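KLLA0E08119p (Kluyveromyces lactis, PDB 3VA7) probably carboxylates urea with bicarbonate and ATP by way of biotin, and is the urea carboxylase part of a larger urea-degrading enzyme. Local coordinates at residues A1167-F1178 and D1224-I1235. Sequence-based numbering, arbitrary orientation.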
ATOM      1  N   ALA A1167     -31.352 -23.661 -17.504  1.00 86.85           N
ATOM      2  CA  ALA A1167     -30.110 -22.909 -17.703  1.00 84.34           C
ATOM      3  C   ALA A1167     -29.622 -22.204 -16.413  1.00 82.41           C
ATOM      4  O   ALA A1167     -30.386 -22.064 -15.442  1.00 82.38           O
ATOM      5  CB  ALA A1167     -30.313 -21.894 -18.810  1.00 84.26           C
ATOM      6  N   GLU A1168     -28.345 -21.811 -16.382  1.00 79.50           N
ATOM      7  CA  GLU A1168     -27.945 -20.710 -15.512  1.00 76.73           C
ATOM      8  C   GLU A1168     -28.108 -19.479 -16.372  1.00 73.77           C
ATOM      9  O   GLU A1168     -27.534 -19.383 -17.460  1.00 72.73           O
ATOM     10  CB  GLU A1168     -26.503 -20.808 -15.004  1.00 77.51           C
ATOM     11  CG  GLU A1168     -26.145 -22.090 -14.233  1.00 80.99           C
ATOM     12  CD  GLU A1168     -26.597 -22.116 -12.763  1.00 84.62           C
ATOM     13  OE1 GLU A1168     -27.570 -21.410 -12.396  1.00 85.53           O
ATOM     14  OE2 GLU A1168     -25.976 -22.877 -11.974  1.00 86.62           O
ATOM     15  N   LEU A1169     -28.958 -18.566 -15.921  1.00 70.62           N
ATOM     16  CA  LEU A1169     -29.016 -17.262 -16.550  1.00 67.30           C
ATOM     17  C   LEU A1169     -27.965 -16.404 -15.857  1.00 65.20           C
ATOM     18  O   LEU A1169     -27.814 -16.477 -14.621  1.00 64.35           O
ATOM     19  CB  LEU A1169     -30.420 -16.676 -16.479  1.00 67.16           C
ATOM     20  CG  LEU A1169     -31.457 -17.265 -17.459  1.00 66.52           C
ATOM     21  CD1 LEU A1169     -32.654 -16.324 -17.621  1.00 66.53           C
ATOM     22  CD2 LEU A1169     -30.875 -17.578 -18.835  1.00 65.00           C
ATOM     23  N   LEU A1170     -27.175 -15.671 -16.652  1.00 62.61           N
ATOM     24  CA  LEU A1170     -26.109 -14.823 -16.071  1.00 60.08           C
ATOM     25  C   LEU A1170     -26.337 -13.327 -16.276  1.00 57.98           C
ATOM     26  O   LEU A1170     -26.581 -12.828 -17.383  1.00 57.05           O
ATOM     27  CB  LEU A1170     -24.711 -15.265 -16.503  1.00 60.25           C
ATOM     28  CG  LEU A1170     -24.195 -16.653 -16.093  1.00 60.12           C
ATOM     29  CD1 LEU A1170     -22.683 -16.703 -16.267  1.00 59.30           C
ATOM     30  CD2 LEU A1170     -24.569 -17.062 -14.662  1.00 60.93           C
ATOM     31  N   TYR A1171     -26.286 -12.623 -15.162  1.00 56.14           N
ATOM     32  CA  TYR A1171     -26.662 -11.212 -15.105  1.00 54.02           C
ATOM     33  C   TYR A1171     -25.461 -10.423 -14.601  1.00 52.04           C
ATOM     34  O   TYR A1171     -24.723 -10.928 -13.724  1.00 51.19           O
ATOM     35  CB  TYR A1171     -27.830 -11.036 -14.121  1.00 54.80           C
ATOM     36  CG  TYR A1171     -29.124 -11.763 -14.482  1.00 55.82           C
ATOM     37  CD1 TYR A1171     -29.996 -11.224 -15.444  1.00 56.89           C
ATOM     38  CD2 TYR A1171     -29.488 -12.982 -13.855  1.00 56.93           C
ATOM     39  CE1 TYR A1171     -31.190 -11.871 -15.796  1.00 57.63           C
ATOM     40  CE2 TYR A1171     -30.706 -13.639 -14.194  1.00 56.91           C
ATOM     41  CZ  TYR A1171     -31.540 -13.068 -15.173  1.00 58.33           C
ATOM     42  OH  TYR A1171     -32.724 -13.663 -15.567  1.00 60.35           O
ATOM     43  N   SER A1172     -25.239  -9.207 -15.134  1.00 49.58           N
ATOM     44  CA  SER A1172     -24.191  -8.341 -14.539  1.00 47.33           C
ATOM     45  C   SER A1172     -24.690  -7.572 -13.325  1.00 46.48           C
ATOM     46  O   SER A1172     -25.768  -6.984 -13.345  1.00 46.54           O
ATOM     47  CB  SER A1172     -23.451  -7.416 -15.543  1.00 47.12           C
ATOM     48  OG  SER A1172     -24.299  -6.509 -16.192  1.00 43.98           O
ATOM     49  N   GLU A1173     -23.900  -7.589 -12.261  1.00 45.22           N
ATOM     50  CA  GLU A1173     -24.217  -6.801 -11.110  1.00 44.63           C
ATOM     51  C   GLU A1173     -24.248  -5.305 -11.367  1.00 43.52           C
ATOM     52  O   GLU A1173     -25.023  -4.593 -10.717  1.00 44.55           O
ATOM     53  CB  GLU A1173     -23.239  -7.092 -10.000  1.00 45.31           C
ATOM     54  CG  GLU A1173     -23.862  -6.828  -8.624  1.00 49.65           C
ATOM     55  CD  GLU A1173     -23.264  -7.723  -7.550  1.00 55.04           C
ATOM     56  OE1 GLU A1173     -22.008  -7.788  -7.481  1.00 58.00           O
ATOM     57  OE2 GLU A1173     -24.035  -8.362  -6.788  1.00 55.19           O
ATOM     58  N   TYR A1174     -23.433  -4.834 -12.313  1.00 41.16           N
ATOM     59  CA  TYR A1174     -23.197  -3.421 -12.503  1.00 39.41           C
ATOM     60  C   TYR A1174     -23.570  -2.887 -13.891  1.00 38.99           C
ATOM     61  O   TYR A1174     -23.705  -3.658 -14.884  1.00 37.75           O
ATOM     62  CB  TYR A1174     -21.731  -3.107 -12.157  1.00 39.81           C
ATOM     63  CG  TYR A1174     -21.400  -3.540 -10.730  1.00 41.64           C
ATOM     64  CD1 TYR A1174     -20.450  -4.541 -10.446  1.00 39.56           C
ATOM     65  CD2 TYR A1174     -22.108  -2.979  -9.654  1.00 43.93           C
ATOM     66  CE1 TYR A1174     -20.195  -4.912  -9.127  1.00 40.30           C
ATOM     67  CE2 TYR A1174     -21.875  -3.353  -8.353  1.00 42.02           C
ATOM     68  CZ  TYR A1174     -20.940  -4.308  -8.079  1.00 43.86           C
ATOM     69  OH  TYR A1174     -20.816  -4.624  -6.722  1.00 46.95           O
ATOM     70  N   THR A1175     -23.756  -1.565 -13.962  1.00 37.11           N
ATOM     71  CA  THR A1175     -23.887  -0.925 -15.253  1.00 36.99           C
ATOM     72  C   THR A1175     -22.480  -0.626 -15.808  1.00 36.57           C
ATOM     73  O   THR A1175     -21.628  -0.093 -15.084  1.00 36.81           O
ATOM     74  CB  THR A1175     -24.746   0.380 -15.166  1.00 37.16           C
ATOM     75  OG1 THR A1175     -26.052   0.046 -14.680  1.00 40.03           O
ATOM     76  CG2 THR A1175     -24.855   1.071 -16.526  1.00 34.16           C
ATOM     77  N   GLY A1176     -22.259  -0.952 -17.081  1.00 35.34           N
ATOM     78  CA  GLY A1176     -20.979  -0.782 -17.713  1.00 34.48           C
ATOM     79  C   GLY A1176     -21.130  -0.996 -19.190  1.00 34.69           C
ATOM     80  O   GLY A1176     -22.231  -1.303 -19.648  1.00 34.69           O
ATOM     81  N   ARG A1177     -20.041  -0.769 -19.928  1.00 34.36           N
ATOM     82  CA  ARG A1177     -19.987  -0.944 -21.366  1.00 34.53           C
ATOM     83  C   ARG A1177     -19.232  -2.217 -21.662  1.00 35.43           C
ATOM     84  O   ARG A1177     -18.143  -2.432 -21.090  1.00 35.72           O
ATOM     85  CB  ARG A1177     -19.225   0.204 -22.012  1.00 34.93           C
ATOM     86  CG  ARG A1177     -19.197   0.246 -23.579  1.00 33.38           C
ATOM     87  CD  ARG A1177     -18.509   1.536 -24.017  1.00 35.29           C
ATOM     88  NE  ARG A1177     -17.855   1.517 -25.336  1.00 34.02           N
ATOM     89  CZ  ARG A1177     -16.955   0.618 -25.755  1.00 33.92           C
ATOM     90  NH1 ARG A1177     -16.568  -0.451 -24.993  1.00 26.01           N
ATOM     91  NH2 ARG A1177     -16.446   0.784 -26.987  1.00 34.47           N
ATOM     92  N   PHE A1178     -19.777  -3.040 -22.579  1.00 35.25           N
ATOM     93  CA  PHE A1178     -19.233  -4.378 -22.852  1.00 33.93           C
ATOM     94  C   PHE A1178     -17.900  -4.267 -23.511  1.00 33.37           C
ATOM     95  O   PHE A1178     -17.743  -3.632 -24.554  1.00 32.31           O
ATOM     96  CB  PHE A1178     -20.210  -5.177 -23.715  1.00 34.78           C
ATOM     97  CG  PHE A1178     -19.786  -6.606 -23.996  1.00 34.01           C
ATOM     98  CD1 PHE A1178     -20.395  -7.665 -23.324  1.00 32.74           C
ATOM     99  CD2 PHE A1178     -18.798  -6.892 -24.966  1.00 32.89           C
ATOM    100  CE1 PHE A1178     -20.037  -8.995 -23.608  1.00 29.37           C
ATOM    101  CE2 PHE A1178     -18.428  -8.198 -25.237  1.00 30.99           C
ATOM    102  CZ  PHE A1178     -19.074  -9.255 -24.566  1.00 28.65           C
ATOM    103  N   ASP A1224     -21.498  -2.458 -26.435  1.00 41.37           N
ATOM    104  CA  ASP A1224     -22.865  -2.446 -25.935  1.00 41.80           C
ATOM    105  C   ASP A1224     -22.943  -1.938 -24.514  1.00 42.22           C
ATOM    106  O   ASP A1224     -22.132  -2.302 -23.654  1.00 42.60           O
ATOM    107  CB  ASP A1224     -23.501  -3.853 -25.985  1.00 41.11           C
ATOM    108  CG  ASP A1224     -23.770  -4.341 -27.411  1.00 42.22           C
ATOM    109  OD1 ASP A1224     -23.749  -3.552 -28.396  1.00 41.05           O
ATOM    110  OD2 ASP A1224     -23.995  -5.559 -27.550  1.00 44.90           O
ATOM    111  N   MET A1225     -23.966  -1.154 -24.238  1.00 42.87           N
ATOM    112  CA  MET A1225     -24.249  -0.836 -22.862  1.00 43.64           C
ATOM    113  C   MET A1225     -24.973  -1.946 -22.166  1.00 44.50           C
ATOM    114  O   MET A1225     -25.888  -2.536 -22.689  1.00 44.74           O
ATOM    115  CB  MET A1225     -25.019   0.482 -22.713  1.00 43.28           C
ATOM    116  CG  MET A1225     -24.599   1.273 -21.456  1.00 45.42           C
ATOM    117  SD  MET A1225     -22.802   1.678 -21.425  1.00 46.87           S
ATOM    118  CE  MET A1225     -22.573   2.101 -23.177  1.00 39.49           C
ATOM    119  N   VAL A1226     -24.552  -2.203 -20.942  1.00 46.41           N
ATOM    120  CA  VAL A1226     -25.157  -3.205 -20.100  1.00 47.42           C
ATOM    121  C   VAL A1226     -25.629  -2.566 -18.778  1.00 48.83           C
ATOM    122  O   VAL A1226     -24.789  -2.141 -17.979  1.00 48.79           O
ATOM    123  CB  VAL A1226     -24.142  -4.344 -19.836  1.00 46.84           C
ATOM    124  CG1 VAL A1226     -24.723  -5.378 -18.936  1.00 44.87           C
ATOM    125  CG2 VAL A1226     -23.686  -4.957 -21.170  1.00 46.61           C
ATOM    126  N   GLU A1227     -26.961  -2.496 -18.576  1.00 50.51           N
ATOM    127  CA  GLU A1227     -27.568  -2.068 -17.281  1.00 51.65           C
ATOM    128  C   GLU A1227     -27.291  -3.128 -16.284  1.00 51.33           C
ATOM    129  O   GLU A1227     -27.238  -4.306 -16.645  1.00 51.38           O
ATOM    130  CB  GLU A1227     -29.104  -1.926 -17.301  1.00 51.91           C
ATOM    131  CG  GLU A1227     -29.699  -0.791 -18.146  1.00 55.76           C
ATOM    132  CD  GLU A1227     -28.932   0.505 -18.009  1.00 59.09           C
ATOM    133  OE1 GLU A1227     -28.778   0.987 -16.858  1.00 62.13           O
ATOM    134  OE2 GLU A1227     -28.468   1.018 -19.050  1.00 59.67           O
ATOM    135  N   ALA A1228     -27.143  -2.709 -15.028  1.00 51.50           N
ATOM    136  CA  ALA A1228     -27.114  -3.640 -13.920  1.00 51.75           C
ATOM    137  C   ALA A1228     -28.378  -4.508 -13.996  1.00 52.24           C
ATOM    138  O   ALA A1228     -29.450  -4.035 -14.391  1.00 51.85           O
ATOM    139  CB  ALA A1228     -27.053  -2.891 -12.645  1.00 51.22           C
ATOM    140  N   GLY A1229     -28.232  -5.782 -13.666  1.00 53.29           N
ATOM    141  CA  GLY A1229     -29.341  -6.748 -13.729  1.00 54.32           C
ATOM    142  C   GLY A1229     -29.728  -7.268 -15.128  1.00 54.80           C
ATOM    143  O   GLY A1229     -30.602  -8.128 -15.244  1.00 54.79           O
ATOM    144  N   ASP A1230     -29.099  -6.746 -16.186  1.00 54.87           N
ATOM    145  CA  ASP A1230     -29.304  -7.269 -17.525  1.00 54.89           C
ATOM    146  C   ASP A1230     -28.735  -8.661 -17.710  1.00 55.82           C
ATOM    147  O   ASP A1230     -27.712  -9.011 -17.136  1.00 56.32           O
ATOM    148  CB  ASP A1230     -28.666  -6.356 -18.548  1.00 54.70           C
ATOM    149  CG  ASP A1230     -29.509  -5.188 -18.857  1.00 53.87           C
ATOM    150  OD1 ASP A1230     -30.514  -4.994 -18.142  1.00 55.75           O
ATOM    151  OD2 ASP A1230     -29.175  -4.463 -19.806  1.00 52.87           O
ATOM    152  N   LEU A1231     -29.411  -9.458 -18.527  1.00 56.78           N
ATOM    153  CA  LEU A1231     -28.914 -10.770 -18.895  1.00 56.76           C
ATOM    154  C   LEU A1231     -27.754 -10.597 -19.852  1.00 57.31           C
ATOM    155  O   LEU A1231     -27.855  -9.881 -20.847  1.00 56.98           O
ATOM    156  CB  LEU A1231     -30.022 -11.575 -19.584  1.00 56.68           C
ATOM    157  CG  LEU A1231     -29.690 -13.020 -19.960  1.00 54.36           C
ATOM    158  CD1 LEU A1231     -29.563 -13.919 -18.725  1.00 52.30           C
ATOM    159  CD2 LEU A1231     -30.723 -13.510 -20.919  1.00 51.45           C
ATOM    160  N   VAL A1232     -26.665 -11.298 -19.570  1.00 58.52           N
ATOM    161  CA  VAL A1232     -25.416 -11.111 -20.322  1.00 59.56           C
ATOM    162  C   VAL A1232     -24.886 -12.418 -21.016  1.00 60.95           C
ATOM    163  O   VAL A1232     -24.296 -12.380 -22.122  1.00 61.29           O
ATOM    164  CB  VAL A1232     -24.388 -10.417 -19.408  1.00 58.75           C
ATOM    165  CG1 VAL A1232     -23.816 -11.375 -18.386  1.00 57.55           C
ATOM    166  CG2 VAL A1232     -23.350  -9.809 -20.209  1.00 59.82           C
ATOM    167  N   ALA A1233     -25.131 -13.560 -20.371  1.00 61.88           N
ATOM    168  CA  ALA A1233     -24.867 -14.863 -20.962  1.00 63.29           C
ATOM    169  C   ALA A1233     -25.818 -15.930 -20.410  1.00 64.51           C
ATOM    170  O   ALA A1233     -26.456 -15.741 -19.340  1.00 64.97           O
ATOM    171  CB  ALA A1233     -23.432 -15.275 -20.708  1.00 63.13           C
ATOM    172  N   VAL A1234     -25.899 -17.046 -21.142  1.00 65.23           N
ATOM    173  CA  VAL A1234     -26.587 -18.261 -20.682  1.00 65.72           C
ATOM    174  C   VAL A1234     -25.634 -19.440 -20.747  1.00 66.04           C
ATOM    175  O   VAL A1234     -24.991 -19.666 -21.772  1.00 66.20           O
ATOM    176  CB  VAL A1234     -27.812 -18.605 -21.544  1.00 65.67           C
ATOM    177  CG1 VAL A1234     -28.559 -19.761 -20.920  1.00 66.41           C
ATOM    178  CG2 VAL A1234     -28.732 -17.405 -21.695  1.00 65.73           C
ATOM    179  N   ILE A1235     -25.532 -20.186 -19.650  1.00 66.88           N
ATOM    180  CA  ILE A1235     -24.774 -21.445 -19.647  1.00 67.63           C
ATOM    181  C   ILE A1235     -25.718 -22.665 -19.483  1.00 68.03           C
ATOM    182  O   ILE A1235     -26.510 -22.737 -18.524  1.00 68.46           O
ATOM    183  CB  ILE A1235     -23.495 -21.431 -18.696  1.00 67.72           C
ATOM    184  CG1 ILE A1235     -23.821 -21.792 -17.248  1.00 68.95           C
ATOM    185  CG2 ILE A1235     -22.726 -20.105 -18.781  1.00 66.51           C
ATOM    186  CD1 ILE A1235     -23.557 -23.257 -16.925  1.00 70.40           C
TER
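Leu-1231 lays its CD1 methyl over one face of the Tyr-1171 ring, 4.2 Å from the ring centroid and shifted toward the rim, a CH-pi contact. With CG anti to the backbone N (chi1 -176°) and chi2 near 70°, CD1 is turned across the strand pair, where the same methyl also meets Leu-1169 CB at 3.7 Å. Leu-1169 CD2 lies alongside Val-1234 CG2 at 3.6 Å. On the reverse face of the sheet, Leu-1170 packs beside Ala-1233 and Ile-1235. Strands 1168-1171 and 1231-1235 run antiparallel, their axes 4.6 Å apart at closest approach, and Leu-1170 O accepts Val-1232 N at 2.7 Å and, weakly, Ala-1233 N, the signature of a classic beta bulge. Ser-1172 O receives Gly-1229 N from the type II turn Glu-1227 to Asp-1230. Thr-1175 OG1, anti to its own carbonyl carbon (chi1 -60°), accepts Ala-1228 N at 3.0 Å and ties segment 1167-1178 to this turn. A valine at Thr-1175 would probably leave Ala-1228 N without this acceptor and let the turn shift. Beyond it Gly-1176 and Val-1226 exchange two backbone bonds, while the bent Met-1225 brings CE to 3.9 Å from Arg-1177 CG, crossing that extended chain nearly at right angles. Strands 1168-1171 and 1176-1181 belong to different four-stranded antiparallel sheets, so the paired segments link both halves of the flattened beta-barrel typical of biotinyl domains, whose biotin is carried on Lys-1202.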